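Local coordinates for protein hypothetical methylmalonyl-CoA decarboxylase alpha subunit (Sulfolobus tokodaii, PDB 1X0U) that has no settled function but is probably a carboxyl transferase subunit of the ClpP/crotonase superfamily, found in a six-chain assembly, at residues A[311-319]-A[329-340]; A[364-372]-A[411-419]. All coordinates share one frame; numbering follows the deposited sequence.

Contact 1: residues A[311-319]-A[329-340]; sequences WAQNIIVGF and IVANNPEEFGGS
Ile316 and Ala331 share a hydrogen-bonded antiparallel pair, with Ile316 N to Ala331 O and Ala331 N to Ile316 O both 2.7 Å. Two residues further on, Gly318 and Ile329 form the next such pair, with Ile329 N reaching Gly318 O at 2.8 Å. At the other end Asn333 N donates to Asn314 O over 3.3 Å from 38° above the carbonyl plane, a longer bond where the chains leave the regular ladder. Between the hydrogen-bonded pairs, the alpha carbon of Val317 comes to 2.9 Å from Ile329 O in a CA-H...O contact.

The short strands run antiparallel at 167° and form the base of a beta hairpin near one margin of a mixed sheet in a crotonase-like fold. The two faces of the hairpin meet different helices. Ile315 rests on Ala345 of helix 343-358, on the face that also holds Val317 and Val330; here the branched valines suit strand backbone and meet at CG1 of Val317 and CG2 of Val330, 4.1 Å apart. Ile316 and Ala331 lie on the other face, near helix 291-298, where Ala331 touches Met291 of that helix. CG1 of Ile316 stands anti to its carbonyl carbon (chi1 -56°), and CD1 crosses to Asn333 CB at 3.8 Å.

Contacts of mixed polarity gather beyond the strands, where a type I turn runs from Asn333 to Glu336. The side chain of Asn314 extends toward Phe337 and Ser340, while the aliphatic part of Glu336 lies alongside Gln313. Ser340 OG donates to Phe337 O at 2.8 Å, and Ser340 N shares that acceptor. Gly339 suits backbone angles at which a beta carbon would press against the preceding carbonyl oxygen. Lys348 NZ gathers the carbonyl oxygens of Trp311, Ala312 and Ile315.

Contact 2: residues A[364-372]-A[411-419]; sequences ISLVDTPGY and GGAHIAMSI
Met417 presses its CB against CG2 of Val367 at 3.5 Å, closer than ordinary van der Waals contact, and the two side chains slide past each other in opposite directions. Bends at chi2 and chi3 fold the flexible methionine back along the strand, bringing CE to 3.8 Å from Leu366 O, while CG reaches CG2 of Thr369. Beside this apolar packing, Ser365 OG donates to Met417 O over 2.9 Å; with OG anti to its own carbonyl carbon (chi1 -63°), the small hydroxyl satisfies a buried carbonyl where the chain leaves the helix. Ser418, with positive phi, makes that turn away.

The strand 363-369 and the neighbouring parallel strand 401-406 are joined through helix 383-396 in a beta-alpha-beta crossover of the crotonase-like sheet, and helix 411-416 then packs on the strand's C-terminal end. Ala413 is the close-fitting residue there: its methyl CB touches Thr369 OG1 at 3.5 Å and the alpha carbon of Gly371 at 3.6 Å. The hydroxyl of Thr369 has its stronger partner in Gly339 O.

Toward the more open side, Pro370, Gly371, Gly411 and Gly412 are all partly exposed, and one ring, that of Tyr372, supplies most of the contact there. Tyr372 approaches edge first, CE1 lying 3.3 Å from Ala413 N, with OH 3.3 Å from Ala416 CB. Gly412 leaves room for that edge, which would crowd a beta carbon there. The ring is itself buried, packing also on Val200 of a second subunit, whose Leu147 and Tyr150 touch His414 and Ile415.

From the N terminus, the chain first passes through contact 1, which closes a tight hairpin with nine residues between 311-319 and 329-340. Helix 343-358 follows and leads to strand 363-369, where contact 2 opens; it closes 38 residues later, after helix 383-396 and strand 401-406, on helix 411-416. The two loops therefore stand in series, neither enclosing nor crossing the other. They meet in the sheet, since strands 325-332 and 363-369 are parallel neighbours: Val330 N lies 2.9 Å from Ile364 O, a probable hydrogen bond, and Ser340 packs on Pro370. Together they tie the hairpin margin, through strand 363-369, to helix 411-416.

Contact 1: residues A[311-319]-A[329-340]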
loop_
_atom_site.group_PDB
_atom_site.type_symbol
_atom_site.label_atom_id
_atom_site.label_comp_id
_atom_site.label_asym_id
_atom_site.label_seq_id
_atom_site.Cartn_x
_atom_site.Cartn_y
_atom_site.Cartn_z
ATOM N N TRP A 311 6.831 41.461 8.791
ATOM C CA TRP A 311 8.139 41.001 8.314
ATOM C C TRP A 311 8.093 40.900 6.786
ATOM O O TRP A 311 7.141 40.360 6.225
ATOM C CB TRP A 311 8.476 39.628 8.925
ATOM C CG TRP A 311 9.868 39.147 8.628
ATOM C CD1 TRP A 311 11.036 39.809 8.882
ATOM C CD2 TRP A 311 10.239 37.888 8.053
ATOM N NE1 TRP A 311 12.111 39.040 8.505
ATOM C CE2 TRP A 311 11.652 37.856 7.995
ATOM C CE3 TRP A 311 9.516 36.782 7.585
ATOM C CZ2 TRP A 311 12.356 36.757 7.487
ATOM C CZ3 TRP A 311 10.221 35.687 7.078
ATOM C CH2 TRP A 311 11.625 35.685 7.036
ATOM N N ALA A 312 9.113 41.425 6.119
ATOM C CA ALA A 312 9.165 41.387 4.658
ATOM C C ALA A 312 7.799 41.738 4.048
ATOM O O ALA A 312 7.096 40.868 3.521
ATOM C CB ALA A 312 9.607 39.998 4.191
ATOM N N GLN A 313 7.424 43.013 4.131
ATOM C CA GLN A 313 6.151 43.474 3.585
ATOM C C GLN A 313 6.300 43.422 2.070
ATOM O O GLN A 313 5.391 43.719 1.306
ATOM C CB GLN A 313 5.861 44.884 4.091
ATOM C CG GLN A 313 5.933 44.962 5.604
ATOM C CD GLN A 313 5.237 46.180 6.173
ATOM O OE1 GLN A 313 5.677 47.322 5.975
ATOM N NE2 GLN A 313 4.138 45.946 6.888
ATOM N N ASN A 314 7.505 43.022 1.697
ATOM C CA ASN A 314 8.002 42.794 0.354
ATOM C C ASN A 314 6.924 41.969 -0.395
ATOM O O ASN A 314 6.649 42.203 -1.573
ATOM C CB ASN A 314 9.340 42.040 0.560
ATOM C CG ASN A 314 10.014 41.638 -0.717
ATOM O OD1 ASN A 314 9.410 41.018 -1.590
ATOM N ND2 ASN A 314 11.287 41.955 -0.824
ATOM N N ILE A 315 6.322 40.994 0.295
ATOM C CA ILE A 315 5.247 40.185 -0.281
ATOM C C ILE A 315 4.200 39.951 0.791
ATOM O O ILE A 315 4.496 40.027 1.981
ATOM C CB ILE A 315 5.718 38.791 -0.834
ATOM C CG1 ILE A 315 5.793 37.752 0.281
ATOM C CG2 ILE A 315 7.062 38.933 -1.506
ATOM C CD1 ILE A 315 6.921 37.955 1.246
ATOM N N ILE A 316 2.977 39.666 0.372
ATOM C CA ILE A 316 1.888 39.440 1.314
ATOM C C ILE A 316 1.369 38.016 1.251
ATOM O O ILE A 316 1.194 37.447 0.166
ATOM C CB ILE A 316 0.709 40.368 1.024
ATOM C CG1 ILE A 316 1.179 41.830 1.030
ATOM C CG2 ILE A 316 -0.380 40.143 2.052
ATOM C CD1 ILE A 316 0.318 42.751 0.149
ATOM N N VAL A 317 1.122 37.437 2.421
ATOM C CA VAL A 317 0.600 36.080 2.506
ATOM C C VAL A 317 -0.374 36.012 3.661
ATOM O O VAL A 317 -0.168 36.646 4.696
ATOM C CB VAL A 317 1.727 35.018 2.732
ATOM C CG1 VAL A 317 2.695 35.014 1.542
ATOM C CG2 VAL A 317 2.471 35.283 4.057
ATOM N N GLY A 318 -1.439 35.246 3.481
ATOM C CA GLY A 318 -2.415 35.120 4.534
ATOM C C GLY A 318 -3.568 34.230 4.140
ATOM O O GLY A 318 -3.604 33.682 3.026
ATOM N N PHE A 319 -4.512 34.100 5.067
ATOM C CA PHE A 319 -5.689 33.275 4.875
ATOM C C PHE A 319 -6.931 34.127 4.657
ATOM O O PHE A 319 -7.007 35.280 5.089
ATOM C CB PHE A 319 -5.922 32.380 6.102
ATOM C CG PHE A 319 -4.786 31.427 6.396
ATOM C CD1 PHE A 319 -4.037 31.556 7.563
ATOM C CD2 PHE A 319 -4.479 30.394 5.515
ATOM C CE1 PHE A 319 -2.995 30.667 7.848
ATOM C CE2 PHE A 319 -3.442 29.505 5.792
ATOM C CZ PHE A 319 -2.697 29.643 6.966
ATOM N N ILE A 329 -3.199 33.074 0.339
ATOM C CA ILE A 329 -2.887 34.005 -0.719
ATOM C C ILE A 329 -1.456 34.473 -0.646
ATOM O O ILE A 329 -0.936 34.729 0.436
ATOM C CB ILE A 329 -3.849 35.209 -0.672
ATOM C CG1 ILE A 329 -5.230 34.747 -1.137
ATOM C CG2 ILE A 329 -3.332 36.352 -1.549
ATOM C CD1 ILE A 329 -6.297 35.773 -1.012
ATOM N N VAL A 330 -0.815 34.538 -1.809
ATOM C CA VAL A 330 0.555 35.006 -1.917
ATOM C C VAL A 330 0.454 36.125 -2.941
ATOM O O VAL A 330 0.052 35.894 -4.090
ATOM C CB VAL A 330 1.493 33.904 -2.435
ATOM C CG1 VAL A 330 2.928 34.413 -2.484
ATOM C CG2 VAL A 330 1.397 32.695 -1.539
ATOM N N ALA A 331 0.805 37.340 -2.531
ATOM C CA ALA A 331 0.691 38.479 -3.434
ATOM C C ALA A 331 1.810 39.487 -3.245
ATOM O O ALA A 331 2.073 39.913 -2.127
ATOM C CB ALA A 331 -0.667 39.146 -3.221
ATOM N N ASN A 332 2.465 39.865 -4.338
ATOM C CA ASN A 332 3.556 40.830 -4.281
ATOM C C ASN A 332 3.026 42.191 -3.847
ATOM O O ASN A 332 1.925 42.592 -4.228
ATOM C CB ASN A 332 4.236 40.937 -5.638
ATOM C CG ASN A 332 4.691 39.588 -6.159
ATOM O OD1 ASN A 332 5.568 38.942 -5.573
ATOM N ND2 ASN A 332 4.084 39.145 -7.248
ATOM N N ASN A 333 3.807 42.889 -3.030
ATOM C CA ASN A 333 3.402 44.193 -2.516
ATOM C C ASN A 333 4.225 45.278 -3.184
ATOM O O ASN A 333 5.424 45.394 -2.942
ATOM C CB ASN A 333 3.601 44.241 -0.995
ATOM C CG ASN A 333 3.078 45.529 -0.371
ATOM O OD1 ASN A 333 3.218 45.752 0.837
ATOM N ND2 ASN A 333 2.473 46.375 -1.183
ATOM N N PRO A 334 3.587 46.084 -4.045
ATOM C CA PRO A 334 4.237 47.179 -4.776
ATOM C C PRO A 334 4.790 48.257 -3.841
ATOM O O PRO A 334 5.796 48.899 -4.134
ATOM C CB PRO A 334 3.112 47.729 -5.656
ATOM C CG PRO A 334 2.159 46.580 -5.800
ATOM C CD PRO A 334 2.167 45.978 -4.415
ATOM N N GLU A 335 4.119 48.438 -2.713
ATOM C CA GLU A 335 4.497 49.441 -1.727
ATOM C C GLU A 335 5.822 49.209 -0.989
ATOM O O GLU A 335 6.317 50.110 -0.326
ATOM C CB GLU A 335 3.361 49.597 -0.725
ATOM C CG GLU A 335 2.105 50.158 -1.348
ATOM C CD GLU A 335 0.907 50.106 -0.421
ATOM O OE1 GLU A 335 -0.086 50.799 -0.724
ATOM O OE2 GLU A 335 0.957 49.372 0.598
ATOM N N GLU A 336 6.402 48.017 -1.110
ATOM C CA GLU A 336 7.679 47.730 -0.448
ATOM C C GLU A 336 8.619 47.089 -1.458
ATOM O O GLU A 336 8.281 46.070 -2.043
ATOM C CB GLU A 336 7.459 46.798 0.759
ATOM C CG GLU A 336 8.710 46.475 1.569
ATOM C CD GLU A 336 9.382 47.707 2.173
ATOM O OE1 GLU A 336 8.674 48.707 2.440
ATOM O OE2 GLU A 336 10.618 47.670 2.392
ATOM N N PHE A 337 9.790 47.691 -1.664
ATOM C CA PHE A 337 10.764 47.179 -2.626
ATOM C C PHE A 337 10.159 47.089 -4.047
ATOM O O PHE A 337 10.659 46.363 -4.911
ATOM C CB PHE A 337 11.273 45.795 -2.189
ATOM C CG PHE A 337 12.432 45.843 -1.220
ATOM C CD1 PHE A 337 12.529 44.916 -0.187
ATOM C CD2 PHE A 337 13.430 46.801 -1.353
ATOM C CE1 PHE A 337 13.610 44.947 0.704
ATOM C CE2 PHE A 337 14.512 46.840 -0.473
ATOM C CZ PHE A 337 14.600 45.911 0.558
ATOM N N GLY A 338 9.086 47.844 -4.277
ATOM C CA GLY A 338 8.445 47.830 -5.576
ATOM C C GLY A 338 7.911 46.454 -5.925
ATOM O O GLY A 338 7.656 46.171 -7.085
ATOM N N GLY A 339 7.741 45.597 -4.921
ATOM C CA GLY A 339 7.232 44.260 -5.175
ATOM C C GLY A 339 8.335 43.282 -5.530
ATOM O O GLY A 339 8.079 42.114 -5.784
ATOM N N SER A 340 9.567 43.770 -5.572
ATOM C CA SER A 340 10.706 42.921 -5.875
ATOM C C SER A 340 10.802 41.873 -4.774
ATOM O O SER A 340 10.602 42.178 -3.589
ATOM C CB SER A 340 11.990 43.744 -5.916
ATOM O OG SER A 340 11.900 44.781 -6.878
#

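Contact 2: residues A[364-372]-A[411-419]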
loop_
_atom_site.group_PDB
_atom_site.type_symbol
_atom_site.label_atom_id
_atom_site.label_comp_id
_atom_site.label_asym_id
_atom_site.label_seq_id
_atom_site.Cartn_x
_atom_site.Cartn_y
_atom_site.Cartn_z
ATOM N N ILE A 364 -3.705 30.925 -3.868
ATOM C CA ILE A 364 -3.936 31.913 -4.907
ATOM C C ILE A 364 -2.771 32.885 -4.999
ATOM O O ILE A 364 -2.386 33.498 -4.000
ATOM C CB ILE A 364 -5.211 32.739 -4.640
ATOM C CG1 ILE A 364 -6.441 31.829 -4.658
ATOM C CG2 ILE A 364 -5.356 33.825 -5.699
ATOM C CD1 ILE A 364 -6.624 31.098 -5.976
ATOM N N SER A 365 -2.212 33.025 -6.199
ATOM C CA SER A 365 -1.129 33.975 -6.421
ATOM C C SER A 365 -1.669 35.206 -7.168
ATOM O O SER A 365 -2.421 35.083 -8.136
ATOM C CB SER A 365 -0.004 33.355 -7.254
ATOM O OG SER A 365 0.602 32.268 -6.586
ATOM N N LEU A 366 -1.285 36.386 -6.693
ATOM C CA LEU A 366 -1.667 37.651 -7.308
ATOM C C LEU A 366 -0.303 38.241 -7.596
ATOM O O LEU A 366 0.459 38.547 -6.678
ATOM C CB LEU A 366 -2.467 38.509 -6.320
ATOM C CG LEU A 366 -3.755 37.812 -5.861
ATOM C CD1 LEU A 366 -4.354 38.510 -4.655
ATOM C CD2 LEU A 366 -4.731 37.772 -7.004
ATOM N N VAL A 367 0.006 38.401 -8.877
ATOM C CA VAL A 367 1.326 38.855 -9.284
ATOM C C VAL A 367 1.542 40.275 -9.774
ATOM O O VAL A 367 0.742 40.823 -10.537
ATOM C CB VAL A 367 1.886 37.902 -10.374
ATOM C CG1 VAL A 367 3.340 38.260 -10.700
ATOM C CG2 VAL A 367 1.763 36.454 -9.903
ATOM N N ASP A 368 2.669 40.837 -9.340
ATOM C CA ASP A 368 3.121 42.166 -9.733
ATOM C C ASP A 368 4.505 42.341 -9.143
ATOM O O ASP A 368 4.700 43.051 -8.167
ATOM C CB ASP A 368 2.183 43.271 -9.229
ATOM C CG ASP A 368 2.534 44.632 -9.810
ATOM O OD1 ASP A 368 3.369 44.682 -10.745
ATOM O OD2 ASP A 368 1.974 45.649 -9.338
ATOM N N THR A 369 5.466 41.660 -9.742
ATOM C CA THR A 369 6.839 41.707 -9.277
ATOM C C THR A 369 7.782 41.857 -10.467
ATOM O O THR A 369 7.656 41.143 -11.465
ATOM C CB THR A 369 7.181 40.428 -8.467
ATOM O OG1 THR A 369 8.567 40.439 -8.110
ATOM C CG2 THR A 369 6.861 39.168 -9.278
ATOM N N PRO A 370 8.728 42.802 -10.379
ATOM C CA PRO A 370 9.715 43.093 -11.418
ATOM C C PRO A 370 10.977 42.239 -11.325
ATOM O O PRO A 370 11.833 42.294 -12.208
ATOM C CB PRO A 370 10.022 44.559 -11.171
ATOM C CG PRO A 370 10.057 44.600 -9.678
ATOM C CD PRO A 370 8.830 43.790 -9.287
ATOM N N GLY A 371 11.100 41.459 -10.253
ATOM C CA GLY A 371 12.285 40.635 -10.081
ATOM C C GLY A 371 12.742 40.608 -8.634
ATOM O O GLY A 371 11.924 40.709 -7.737
ATOM N N TYR A 372 14.047 40.488 -8.408
ATOM C CA TYR A 372 14.593 40.424 -7.055
ATOM C C TYR A 372 15.363 41.675 -6.666
ATOM O O TYR A 372 15.775 42.440 -7.528
ATOM C CB TYR A 372 15.511 39.197 -6.916
ATOM C CG TYR A 372 14.792 37.884 -7.161
ATOM C CD1 TYR A 372 14.363 37.530 -8.447
ATOM C CD2 TYR A 372 14.445 37.046 -6.093
ATOM C CE1 TYR A 372 13.593 36.385 -8.654
ATOM C CE2 TYR A 372 13.684 35.909 -6.293
ATOM C CZ TYR A 372 13.253 35.589 -7.572
ATOM O OH TYR A 372 12.425 34.515 -7.757
ATOM N N GLY A 411 11.056 37.957 -15.264
ATOM C CA GLY A 411 12.092 36.972 -15.007
ATOM C C GLY A 411 11.832 35.825 -14.060
ATOM O O GLY A 411 10.789 35.194 -14.115
ATOM N N GLY A 412 12.809 35.549 -13.204
ATOM C CA GLY A 412 12.685 34.465 -12.247
ATOM C C GLY A 412 11.523 34.656 -11.301
ATOM O O GLY A 412 10.853 33.691 -10.934
ATOM N N ALA A 413 11.274 35.902 -10.909
ATOM C CA ALA A 413 10.191 36.207 -9.987
ATOM C C ALA A 413 8.853 35.835 -10.616
ATOM O O ALA A 413 7.886 35.525 -9.920
ATOM C CB ALA A 413 10.228 37.682 -9.601
ATOM N N HIS A 414 8.803 35.856 -11.942
ATOM C CA HIS A 414 7.587 35.485 -12.663
ATOM C C HIS A 414 7.357 34.002 -12.409
ATOM O O HIS A 414 6.255 33.562 -12.069
ATOM C CB HIS A 414 7.772 35.725 -14.170
ATOM C CG HIS A 414 6.720 35.080 -15.024
ATOM N ND1 HIS A 414 7.003 34.066 -15.916
ATOM C CD2 HIS A 414 5.392 35.322 -15.141
ATOM C CE1 HIS A 414 5.897 33.715 -16.548
ATOM N NE2 HIS A 414 4.905 34.461 -16.097
ATOM N N ILE A 415 8.430 33.240 -12.581
ATOM C CA ILE A 415 8.414 31.798 -12.387
ATOM C C ILE A 415 8.132 31.463 -10.935
ATOM O O ILE A 415 7.364 30.554 -10.638
ATOM C CB ILE A 415 9.785 31.183 -12.783
ATOM C CG1 ILE A 415 10.143 31.617 -14.201
ATOM C CG2 ILE A 415 9.733 29.648 -12.688
ATOM C CD1 ILE A 415 11.557 31.293 -14.597
ATOM N N ALA A 416 8.746 32.221 -10.030
ATOM C CA ALA A 416 8.585 31.981 -8.598
ATOM C C ALA A 416 7.191 32.274 -8.059
ATOM O O ALA A 416 6.881 31.923 -6.920
ATOM C CB ALA A 416 9.633 32.787 -7.812
ATOM N N MET A 417 6.341 32.910 -8.853
ATOM C CA MET A 417 5.003 33.193 -8.355
ATOM C C MET A 417 4.026 32.094 -8.749
ATOM O O MET A 417 2.848 32.156 -8.401
ATOM C CB MET A 417 4.511 34.562 -8.849
ATOM C CG MET A 417 5.189 35.755 -8.162
ATOM S SD MET A 417 5.078 35.661 -6.359
ATOM C CE MET A 417 3.333 36.059 -6.092
ATOM N N SER A 418 4.543 31.092 -9.465
ATOM C CA SER A 418 3.804 29.911 -9.938
ATOM C C SER A 418 3.280 29.999 -11.367
ATOM O O SER A 418 2.288 30.680 -11.641
ATOM C CB SER A 418 2.632 29.559 -9.013
ATOM O OG SER A 418 1.922 28.428 -9.524
ATOM N N ILE A 419 3.950 29.292 -12.270
ATOM C CA ILE A 419 3.561 29.259 -13.674
ATOM C C ILE A 419 3.207 27.822 -14.042
ATOM O O ILE A 419 3.593 26.889 -13.339
ATOM C CB ILE A 419 4.693 29.755 -14.587
ATOM C CG1 ILE A 419 5.931 28.874 -14.423
ATOM C CG2 ILE A 419 5.006 31.202 -14.265
ATOM C CD1 ILE A 419 7.073 29.236 -15.380
#